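Local coordinates for SusD-like carbohydrate binding protein BF1063 (Bacteroides fragilis NCTC 9343, PDB 3I4G) that probably binds carbohydrate at the outer membrane of the bacterium, consistent with a role in glycan capture, at residues G39-Y42 with N43-W47; S112-S115 with E116-R120; F299-D303 with P304-P308. All coordinates share one frame; numbering follows the deposited sequence.

Overall arrangement
Following the chain from the N terminus, contact 1 (39-47) comes first, in the loop that joins helix 21-33 to helix 50-54, and it sits nearest the centre of the molecule. Contact 2 (112-120) follows where the chain turns from helix 86-109 into helix 116-139; its centre is about 33 Å from that of contact 1. Contact 3 (299-308) comes last, in the loop between helices 285-288 and 317-322, with its centre about 60 Å from that of contact 2 and on the opposite side of the chain's centre. The three are local and in series, so none nests or crosses. Contact 1 also meets both helices that contact 2 joins: Pro44 touches helix 86-109 and Trp47 touches helix 116-139.

Contact 1 (G39-Y42 with N43-W47); sequences GVEY and NPSDW
Glu41 reaches forward along its own loop to Ser45, a side-chain bond between residues four apart that braces the irregular connection between helix 21-33 and helix 50-54 of this SusD-family protein. Among the polar contacts, Ser45 OG donates to Glu41 OE1 at 2.7 Å, meeting the syn lone pair, on the side of the carboxylate's other oxygen. That second oxygen, OE2, accepts from the backbone N of His51 and is bonded to Ser49 OG, a hydroxyl that also binds Ser45 N and Asp46 O and so serves both the acid and the backbone of its serine partner. Together these bonds probably steady the carboxylate, and they tie the middle of the loop to the start of the next helix.

The packing contacts follow from the shape of the acid. Glu41 CG lies between the backbone N and the carbonyl carbon (chi1 60°), and the chain then runs extended past the carbonyl of Asn43: CB and CG each lie 3.5 Å from Asn43 O, and CD comes to 3.3 Å from that oxygen.

The flanking residues place the loop in the fold. Pro44 rests on Phe87 and Tyr91 of helix 86-109, and its carbonyl accepts from Arg90 NE; the side chain of Tyr42 packs on Trp278 and comes to about 3 Å from a bound HEPES molecule, probably from the crystallisation liquor. On the donor side of the main bond, Ser45 CB follows its hydroxyl to 3.1 Å from Glu41 OE1.

Contact 2 (S112-S115 with E116-R120); sequences SSES and EKKTR
This is a local contact at the N-terminal end of a helix, on the surface, where the connection from helix 86-109 enters helix 116-139: Lys118, in the first turn, reaches back to Ser112 and Glu114. Its CG is anti to the backbone N (chi1 176°) and the whole chain is extended, which carries CD to 3.3 Å from Ser113 O. At the tip, NZ donates to Ser112 O at 2.6 Å, in the carbonyl plane, and forms a salt bridge with Glu114 OE2 at 2.8 Å, approaching from above the carboxylate plane. Gln110 O is a third acceptor, so two backbone carbonyls and a carboxylate surround the ammonium group. Ser115 is the N-cap: its OG accepts from Lys118 N at 3.0 Å with an N-H...O angle of 166°, while Ser115 O begins the helical pattern by accepting from Thr119 N. The capping hydroxyl is also bonded to Glu21 OE2 of helix 21-33, which joins this helix end to the N-terminal helix. A water bridges Glu114, Ser115 and Thr119: it donates to Glu114 OE1, accepts from Ser115 N and is hydrogen-bonded to Thr119 OG1 at 2.8 Å.

Contact 3 (F299-D303 with P304-P308); sequences FSYDD and PRYDP
Tyr306 turns its ring back onto Phe299 and Tyr301, directed there by CG lying anti to the backbone N (chi1 166°). Its CB lies 3.4 Å from Asp303 O, the acceptor of the bond from Tyr306 N. Further out, CD1 meets Phe299 CZ at 3.8 Å, the two rings meeting obliquely, while CD2 lies 3.4 Å from Tyr301 O. The middle of the ring takes the edge of Tyr301 on one face: Tyr301 CD1 stands over its centre, 3.6 Å from Tyr306 CZ, in a T-shaped pair with planes at 87°. At the tip, Tyr306 OH is still alongside this edge. The opposite face carries Pro308 N, offset toward the rim.

Two successive type I beta turns, Ser300 to Asp303 and Asp303 to Tyr306, fold the loop so that these three aromatic residues cluster; an ST turn at Ser300 reinforces the first. An Asx turn at Asp303, with OD1 accepting from Arg305 N through its anti lone pair, braces the second. Arg305 also grips this carboxylate side-on, NE meeting OD1 on the syn side but tilted out of the carboxylate plane, and NH2 reaching Asp303 OD2 at 3.0 Å from above it. Both oxygens lie close to the guanidinium plane, although the carboxylate is turned 42° from it. Asp295 pairs with NH1, and Tyr301 OH is hydrogen-bonded to Glu289 OE2.

Contact 1 (G39-Y42 with N43-W47)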
ATOM      1  N   GLY A  39     -14.913  10.954  -3.198  1.00 11.76           N
ATOM      2  CA  GLY A  39     -15.720   9.770  -3.010  1.00 12.44           C
ATOM      3  C   GLY A  39     -15.345   8.433  -3.557  1.00 10.68           C
ATOM      4  O   GLY A  39     -14.180   8.064  -3.587  1.00 12.49           O
ATOM      5  N   VAL A  40     -16.369   7.697  -3.965  1.00 10.83           N
ATOM      6  CA  VAL A  40     -16.207   6.314  -4.402  1.00 10.60           C
ATOM      7  C   VAL A  40     -15.533   6.247  -5.747  1.00 10.19           C
ATOM      8  O   VAL A  40     -15.871   7.022  -6.663  1.00 11.16           O
ATOM      9  CB  VAL A  40     -17.564   5.642  -4.463  1.00  9.91           C
ATOM     10  CG1 VAL A  40     -17.506   4.246  -5.087  1.00 11.28           C
ATOM     11  CG2 VAL A  40     -18.173   5.578  -3.032  1.00 10.86           C
ATOM     12  N   GLU A  41     -14.573   5.339  -5.866  1.00  9.58           N
ATOM     13  CA  GLU A  41     -13.927   5.069  -7.160  1.00  9.43           C
ATOM     14  C   GLU A  41     -13.968   3.578  -7.380  1.00  9.52           C
ATOM     15  O   GLU A  41     -13.810   2.793  -6.457  1.00 10.10           O
ATOM     16  CB  GLU A  41     -12.516   5.614  -7.206  1.00 10.60           C
ATOM     17  CG  GLU A  41     -11.575   5.064  -6.180  1.00 11.56           C
ATOM     18  CD  GLU A  41     -10.163   5.553  -6.292  1.00 13.93           C
ATOM     19  OE1 GLU A  41      -9.907   6.576  -6.973  1.00 13.35           O
ATOM     20  OE2 GLU A  41      -9.261   4.894  -5.728  1.00 11.17           O
ATOM     21  N   TYR A  42     -14.146   3.184  -8.640  1.00 10.01           N
ATOM     22  CA  TYR A  42     -14.270   1.784  -9.037  1.00 10.15           C
ATOM     23  C   TYR A  42     -13.010   1.253  -9.666  1.00  9.62           C
ATOM     24  O   TYR A  42     -12.954   0.096 -10.089  1.00  9.40           O
ATOM     25  CB  TYR A  42     -15.463   1.621  -9.981  1.00 10.78           C
ATOM     26  CG  TYR A  42     -16.750   2.009  -9.280  1.00 10.80           C
ATOM     27  CD1 TYR A  42     -17.325   1.159  -8.341  1.00 11.07           C
ATOM     28  CD2 TYR A  42     -17.337   3.257  -9.486  1.00 12.67           C
ATOM     29  CE1 TYR A  42     -18.494   1.529  -7.682  1.00 12.50           C
ATOM     30  CE2 TYR A  42     -18.492   3.614  -8.806  1.00 13.64           C
ATOM     31  CZ  TYR A  42     -19.040   2.737  -7.914  1.00 11.21           C
ATOM     32  OH  TYR A  42     -20.221   3.077  -7.227  1.00 15.14           O
ATOM     33  N   ASN A  43     -11.953   2.072  -9.643  1.00  9.26           N
ATOM     34  CA  ASN A  43     -10.656   1.755 -10.182  1.00 10.20           C
ATOM     35  C   ASN A  43      -9.692   2.786  -9.626  1.00  9.61           C
ATOM     36  O   ASN A  43     -10.128   3.796  -9.058  1.00 10.03           O
ATOM     37  CB  ASN A  43     -10.697   1.746 -11.716  1.00 10.69           C
ATOM     38  CG  ASN A  43     -11.458   2.875 -12.269  1.00 13.16           C
ATOM     39  OD1 ASN A  43     -11.071   4.046 -12.132  1.00 13.11           O
ATOM     40  ND2 ASN A  43     -12.632   2.553 -12.842  1.00 13.21           N
ATOM     41  N   PRO A  44      -8.385   2.566  -9.774  1.00  9.57           N
ATOM     42  CA  PRO A  44      -7.440   3.544  -9.237  1.00  8.87           C
ATOM     43  C   PRO A  44      -7.537   4.904  -9.886  1.00 10.35           C
ATOM     44  O   PRO A  44      -7.703   4.976 -11.090  1.00 12.75           O
ATOM     45  CB  PRO A  44      -6.075   2.922  -9.569  1.00 10.81           C
ATOM     46  CG  PRO A  44      -6.338   1.457  -9.622  1.00 11.17           C
ATOM     47  CD  PRO A  44      -7.693   1.380 -10.298  1.00 10.07           C
ATOM     48  N   SER A  45      -7.435   5.963  -9.101  1.00  9.51           N
ATOM     49  CA  SER A  45      -7.262   7.297  -9.624  1.00  9.99           C
ATOM     50  C   SER A  45      -5.845   7.797  -9.418  1.00  9.40           C
ATOM     51  O   SER A  45      -5.476   8.842  -9.952  1.00 10.38           O
ATOM     52  CB  SER A  45      -8.239   8.291  -8.996  1.00 12.67           C
ATOM     53  OG  SER A  45      -8.042   8.393  -7.616  1.00 13.22           O
ATOM     54  N   ASP A  46      -5.055   7.072  -8.636  0.70 10.24           N
ATOM     55  CA  ASP A  46      -3.678   7.426  -8.326  0.70 10.25           C
ATOM     56  C   ASP A  46      -3.017   6.255  -7.654  0.70 10.01           C
ATOM     57  O   ASP A  46      -3.709   5.427  -7.089  0.70 11.08           O
ATOM     58  CB  ASP A  46      -3.612   8.599  -7.354  0.70 11.99           C
ATOM     59  CG  ASP A  46      -2.228   9.149  -7.248  0.70 16.65           C
ATOM     60  OD1 ASP A  46      -1.772   9.659  -8.289  0.70 14.72           O
ATOM     61  OD2 ASP A  46      -1.583   9.047  -6.179  0.70 12.26           O
ATOM     62  N   TRP A  47      -1.685   6.186  -7.672  1.00  9.53           N
ATOM     63  CA  TRP A  47      -0.991   5.174  -6.908  1.00  8.41           C
ATOM     64  C   TRP A  47      -1.326   5.256  -5.421  1.00  8.80           C
ATOM     65  O   TRP A  47      -1.140   4.264  -4.706  1.00 10.55           O
ATOM     66  CB  TRP A  47       0.530   5.330  -7.072  1.00  8.51           C
ATOM     67  CG  TRP A  47       0.956   5.183  -8.509  1.00  8.71           C
ATOM     68  CD1 TRP A  47       1.290   6.183  -9.373  1.00  9.03           C
ATOM     69  CD2 TRP A  47       1.009   3.967  -9.266  1.00  8.44           C
ATOM     70  NE1 TRP A  47       1.571   5.653 -10.624  1.00  9.14           N
ATOM     71  CE2 TRP A  47       1.419   4.295 -10.566  1.00  8.62           C
ATOM     72  CE3 TRP A  47       0.833   2.618  -8.939  1.00  8.78           C
ATOM     73  CZ2 TRP A  47       1.603   3.332 -11.545  1.00  8.94           C
ATOM     74  CZ3 TRP A  47       1.053   1.661  -9.925  1.00  9.35           C
ATOM     75  CH2 TRP A  47       1.406   2.032 -11.201  1.00 10.30           C
TER

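Contact 2 (S112-S115 with E116-R120)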
ATOM      1  N   SER A 112      10.330  32.668 -12.718  0.50  7.45           N
ATOM      2  CA  SER A 112       9.673  33.450 -11.664  0.50  7.18           C
ATOM      3  C   SER A 112      10.671  33.887 -10.602  0.50  7.57           C
ATOM      4  O   SER A 112      11.710  33.231 -10.414  0.50  6.29           O
ATOM      5  CB  SER A 112       8.568  32.637 -11.007  0.50  8.40           C
ATOM      6  OG  SER A 112       9.091  31.529 -10.297  0.50  8.43           O
ATOM      7  N   SER A 113      10.331  34.960  -9.878  1.00  6.65           N
ATOM      8  CA  SER A 113      11.209  35.521  -8.864  1.00  5.25           C
ATOM      9  C   SER A 113      11.748  34.439  -7.943  1.00  4.88           C
ATOM     10  O   SER A 113      11.031  33.570  -7.485  1.00  6.97           O
ATOM     11  CB  SER A 113      10.434  36.520  -8.039  1.00  7.44           C
ATOM     12  OG  SER A 113       9.930  37.553  -8.861  1.00  9.82           O
ATOM     13  N   GLU A 114      13.034  34.558  -7.620  1.00  6.61           N
ATOM     14  CA  GLU A 114      13.640  33.608  -6.713  1.00  6.37           C
ATOM     15  C   GLU A 114      13.159  33.817  -5.288  1.00  5.60           C
ATOM     16  O   GLU A 114      13.030  34.950  -4.841  1.00  7.92           O
ATOM     17  CB  GLU A 114      15.143  33.800  -6.752  1.00  6.23           C
ATOM     18  CG  GLU A 114      15.779  33.522  -8.123  1.00  7.45           C
ATOM     19  CD  GLU A 114      15.711  32.080  -8.569  1.00  9.20           C
ATOM     20  OE1 GLU A 114      16.006  31.151  -7.773  1.00  9.62           O
ATOM     21  OE2 GLU A 114      15.351  31.850  -9.741  1.00  8.70           O
ATOM     22  N   SER A 115      12.947  32.719  -4.599  1.00  6.04           N
ATOM     23  CA  SER A 115      12.535  32.759  -3.194  1.00  7.02           C
ATOM     24  C   SER A 115      12.660  31.380  -2.607  1.00  6.75           C
ATOM     25  O   SER A 115      12.743  30.374  -3.306  1.00  7.09           O
ATOM     26  CB  SER A 115      11.092  33.215  -3.025  1.00  7.94           C
ATOM     27  OG  SER A 115      10.170  32.255  -3.495  1.00  8.40           O
ATOM     28  N   GLU A 116      12.608  31.330  -1.285  1.00  8.17           N
ATOM     29  CA  GLU A 116      12.614  30.001  -0.637  1.00  8.30           C
ATOM     30  C   GLU A 116      11.394  29.194  -1.054  1.00  7.74           C
ATOM     31  O   GLU A 116      11.474  27.978  -1.214  1.00  8.09           O
ATOM     32  CB  GLU A 116      12.722  30.156   0.885  1.00 11.35           C
ATOM     33  CG  GLU A 116      14.101  30.660   1.232  1.00 15.41           C
ATOM     34  CD  GLU A 116      14.376  30.878   2.700  1.00 22.21           C
ATOM     35  OE1 GLU A 116      13.637  30.326   3.551  1.00 32.25           O
ATOM     36  OE2 GLU A 116      15.372  31.619   2.973  1.00 35.42           O
ATOM     37  N   LYS A 117      10.240  29.849  -1.212  1.00  8.11           N
ATOM     38  CA  LYS A 117       9.026  29.157  -1.605  1.00  9.33           C
ATOM     39  C   LYS A 117       9.171  28.578  -3.016  1.00  8.09           C
ATOM     40  O   LYS A 117       8.768  27.446  -3.264  1.00  8.47           O
ATOM     41  CB  LYS A 117       7.787  30.064  -1.523  1.00 11.21           C
ATOM     42  CG  LYS A 117       7.344  30.324  -0.107  1.00 17.43           C
ATOM     43  CD  LYS A 117       6.198  31.305  -0.048  1.00 17.18           C
ATOM     44  CE  LYS A 117       5.891  31.647   1.409  1.00 28.96           C
ATOM     45  NZ  LYS A 117       4.692  32.520   1.534  1.00 38.42           N
ATOM     46  N   LYS A 118       9.742  29.359  -3.930  1.00  7.75           N
ATOM     47  CA  LYS A 118       9.967  28.835  -5.290  1.00  7.56           C
ATOM     48  C   LYS A 118      10.849  27.570  -5.252  1.00  7.28           C
ATOM     49  O   LYS A 118      10.519  26.545  -5.873  1.00  7.87           O
ATOM     50  CB  LYS A 118      10.580  29.904  -6.194  1.00  9.36           C
ATOM     51  CG  LYS A 118      10.934  29.375  -7.594  1.00  7.80           C
ATOM     52  CD  LYS A 118      11.623  30.415  -8.418  1.00  8.10           C
ATOM     53  CE  LYS A 118      12.201  29.847  -9.720  1.00  8.72           C
ATOM     54  NZ  LYS A 118      12.886  30.863 -10.552  1.00  7.85           N
ATOM     55  N   THR A 119      11.947  27.643  -4.514  1.00  7.05           N
ATOM     56  CA  THR A 119      12.862  26.511  -4.423  1.00  8.08           C
ATOM     57  C   THR A 119      12.188  25.276  -3.818  1.00  8.53           C
ATOM     58  O   THR A 119      12.369  24.140  -4.293  1.00  9.35           O
ATOM     59  CB  THR A 119      14.108  26.951  -3.651  1.00  9.29           C
ATOM     60  OG1 THR A 119      14.780  27.963  -4.436  1.00  8.72           O
ATOM     61  CG2 THR A 119      15.084  25.831  -3.422  1.00 10.26           C
ATOM     62  N   ARG A 120      11.375  25.504  -2.802  1.00  8.27           N
ATOM     63  CA  ARG A 120      10.603  24.416  -2.208  1.00  7.74           C
ATOM     64  C   ARG A 120       9.632  23.813  -3.201  1.00  8.09           C
ATOM     65  O   ARG A 120       9.556  22.591  -3.350  1.00  8.80           O
ATOM     66  CB  ARG A 120       9.858  24.926  -0.983  1.00  7.23           C
ATOM     67  CG  ARG A 120       9.035  23.836  -0.342  1.00  8.40           C
ATOM     68  CD  ARG A 120       8.279  24.388   0.824  1.00  9.31           C
ATOM     69  NE  ARG A 120       7.459  23.347   1.439  1.00  9.89           N
ATOM     70  CZ  ARG A 120       6.684  23.550   2.499  1.00 10.12           C
ATOM     71  NH1 ARG A 120       6.644  24.725   3.108  1.00 10.95           N
ATOM     72  NH2 ARG A 120       5.957  22.545   2.985  1.00 10.37           N
TER
HETATM   73  O   HOH W   1      14.198  30.345  -5.805  1.00 13.55           O

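Contact 3 (F299-D303 with P304-P308)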
ATOM      1  N   PHE A 299       2.320 -19.281  14.334  1.00 10.12           N
ATOM      2  CA  PHE A 299       0.985 -19.815  14.406  1.00  9.33           C
ATOM      3  C   PHE A 299       0.874 -21.213  13.799  1.00 11.52           C
ATOM      4  O   PHE A 299       1.519 -21.527  12.790  1.00 12.58           O
ATOM      5  CB  PHE A 299      -0.007 -18.894  13.682  1.00 11.29           C
ATOM      6  CG  PHE A 299      -1.400 -19.432  13.691  1.00 10.42           C
ATOM      7  CD1 PHE A 299      -2.138 -19.481  14.841  1.00 11.25           C
ATOM      8  CD2 PHE A 299      -1.931 -19.963  12.536  1.00  8.76           C
ATOM      9  CE1 PHE A 299      -3.421 -20.008  14.846  1.00  9.79           C
ATOM     10  CE2 PHE A 299      -3.207 -20.491  12.529  1.00  9.24           C
ATOM     11  CZ  PHE A 299      -3.938 -20.531  13.682  1.00  9.68           C
ATOM     12  N   SER A 300       0.046 -22.046  14.429  1.00  9.68           N
ATOM     13  CA  SER A 300      -0.367 -23.317  13.883  1.00 12.21           C
ATOM     14  C   SER A 300      -1.783 -23.622  14.341  1.00  9.32           C
ATOM     15  O   SER A 300      -2.107 -23.408  15.468  1.00 11.49           O
ATOM     16  CB  SER A 300       0.530 -24.464  14.330  1.00 14.37           C
ATOM     17  OG  SER A 300       0.045 -25.674  13.760  1.00 16.15           O
ATOM     18  N   TYR A 301      -2.630 -24.088  13.415  1.00 10.26           N
ATOM     19  CA  TYR A 301      -3.968 -24.523  13.744  1.00 11.59           C
ATOM     20  C   TYR A 301      -3.916 -25.734  14.666  1.00 12.75           C
ATOM     21  O   TYR A 301      -4.871 -26.011  15.355  1.00 12.33           O
ATOM     22  CB  TYR A 301      -4.771 -24.930  12.504  1.00 10.64           C
ATOM     23  CG  TYR A 301      -5.169 -23.799  11.597  1.00  9.62           C
ATOM     24  CD1 TYR A 301      -6.175 -22.936  11.956  1.00 10.33           C
ATOM     25  CD2 TYR A 301      -4.592 -23.652  10.359  1.00  9.33           C
ATOM     26  CE1 TYR A 301      -6.563 -21.878  11.119  1.00  9.66           C
ATOM     27  CE2 TYR A 301      -4.956 -22.609   9.526  1.00  8.73           C
ATOM     28  CZ  TYR A 301      -5.961 -21.750   9.892  1.00  8.46           C
ATOM     29  OH  TYR A 301      -6.334 -20.721   9.068  1.00  9.27           O
ATOM     30  N   ASP A 302      -2.797 -26.450  14.664  1.00 13.10           N
ATOM     31  CA  ASP A 302      -2.670 -27.647  15.505  1.00 13.84           C
ATOM     32  C   ASP A 302      -2.242 -27.362  16.937  1.00 14.59           C
ATOM     33  O   ASP A 302      -2.174 -28.277  17.750  1.00 16.38           O
ATOM     34  CB  ASP A 302      -1.694 -28.607  14.835  1.00 14.69           C
ATOM     35  CG  ASP A 302      -2.205 -29.102  13.492  1.00 19.36           C
ATOM     36  OD1 ASP A 302      -3.434 -29.280  13.370  1.00 24.82           O
ATOM     37  OD2 ASP A 302      -1.389 -29.352  12.595  1.00 27.16           O
ATOM     38  N   ASP A 303      -1.959 -26.109  17.238  1.00 13.55           N
ATOM     39  CA  ASP A 303      -1.530 -25.689  18.544  1.00 12.22           C
ATOM     40  C   ASP A 303      -2.751 -25.474  19.392  1.00 15.24           C
ATOM     41  O   ASP A 303      -3.739 -24.903  18.922  1.00 13.08           O
ATOM     42  CB  ASP A 303      -0.715 -24.417  18.385  1.00 14.29           C
ATOM     43  CG  ASP A 303      -0.045 -23.994  19.662  1.00 15.33           C
ATOM     44  OD1 ASP A 303      -0.737 -23.593  20.609  1.00 13.31           O
ATOM     45  OD2 ASP A 303       1.207 -23.991  19.676  1.00 17.24           O
ATOM     46  N   PRO A 304      -2.712 -25.911  20.662  1.00 15.36           N
ATOM     47  CA  PRO A 304      -3.909 -25.769  21.494  1.00 16.45           C
ATOM     48  C   PRO A 304      -4.344 -24.329  21.769  1.00 17.57           C
ATOM     49  O   PRO A 304      -5.480 -24.128  22.230  1.00 17.25           O
ATOM     50  CB  PRO A 304      -3.534 -26.487  22.812  1.00 17.59           C
ATOM     51  CG  PRO A 304      -2.102 -26.770  22.753  1.00 21.67           C
ATOM     52  CD  PRO A 304      -1.618 -26.624  21.354  1.00 17.79           C
ATOM     53  N   ARG A 305      -3.470 -23.346  21.528  1.00 13.62           N
ATOM     54  CA  ARG A 305      -3.849 -21.939  21.674  1.00 12.89           C
ATOM     55  C   ARG A 305      -4.799 -21.463  20.567  1.00 11.49           C
ATOM     56  O   ARG A 305      -5.440 -20.415  20.721  1.00 14.67           O
ATOM     57  CB  ARG A 305      -2.619 -21.038  21.688  1.00 13.88           C
ATOM     58  CG  ARG A 305      -1.796 -21.203  22.952  1.00 15.21           C
ATOM     59  CD  ARG A 305      -0.490 -20.515  22.845  1.00 12.84           C
ATOM     60  NE  ARG A 305       0.391 -21.232  21.942  1.00 12.52           N
ATOM     61  CZ  ARG A 305       1.616 -20.834  21.673  1.00 11.96           C
ATOM     62  NH1 ARG A 305       2.061 -19.722  22.197  1.00 15.50           N
ATOM     63  NH2 ARG A 305       2.381 -21.540  20.867  1.00 16.06           N
ATOM     64  N   TYR A 306      -4.864 -22.173  19.432  1.00 12.27           N
ATOM     65  CA  TYR A 306      -5.824 -21.829  18.382  1.00 13.32           C
ATOM     66  C   TYR A 306      -7.250 -22.025  18.886  1.00 13.04           C
ATOM     67  O   TYR A 306      -7.628 -23.128  19.317  1.00 14.09           O
ATOM     68  CB  TYR A 306      -5.596 -22.654  17.128  1.00 12.66           C
ATOM     69  CG  TYR A 306      -6.730 -22.588  16.141  1.00 10.45           C
ATOM     70  CD1 TYR A 306      -7.105 -21.381  15.613  1.00 10.52           C
ATOM     71  CD2 TYR A 306      -7.415 -23.721  15.734  1.00 11.76           C
ATOM     72  CE1 TYR A 306      -8.176 -21.291  14.691  1.00 10.25           C
ATOM     73  CE2 TYR A 306      -8.469 -23.648  14.819  1.00 11.46           C
ATOM     74  CZ  TYR A 306      -8.839 -22.421  14.306  1.00 11.95           C
ATOM     75  OH  TYR A 306      -9.870 -22.432  13.376  1.00 11.84           O
ATOM     76  N   ASP A 307      -8.033 -20.953  18.821  1.00 12.97           N
ATOM     77  CA  ASP A 307      -9.415 -20.976  19.289  1.00 14.01           C
ATOM     78  C   ASP A 307     -10.320 -20.562  18.156  1.00 11.38           C
ATOM     79  O   ASP A 307     -10.387 -19.366  17.841  1.00 12.07           O
ATOM     80  CB  ASP A 307      -9.606 -20.003  20.449  1.00 13.81           C
ATOM     81  CG  ASP A 307     -10.958 -20.160  21.136  1.00 20.72           C
ATOM     82  OD1 ASP A 307     -11.886 -20.707  20.518  1.00 16.58           O
ATOM     83  OD2 ASP A 307     -11.061 -19.748  22.316  1.00 21.88           O
ATOM     84  N   PRO A 308     -11.024 -21.519  17.526  1.00 10.94           N
ATOM     85  CA  PRO A 308     -11.926 -21.177  16.424  1.00 12.52           C
ATOM     86  C   PRO A 308     -13.079 -20.266  16.837  1.00 12.71           C
ATOM     87  O   PRO A 308     -13.653 -19.646  15.957  1.00 13.22           O
ATOM     88  CB  PRO A 308     -12.459 -22.538  15.927  1.00 14.48           C
ATOM     89  CG  PRO A 308     -12.069 -23.487  16.865  1.00 16.11           C
ATOM     90  CD  PRO A 308     -10.990 -22.978  17.755  1.00 12.98           C
TER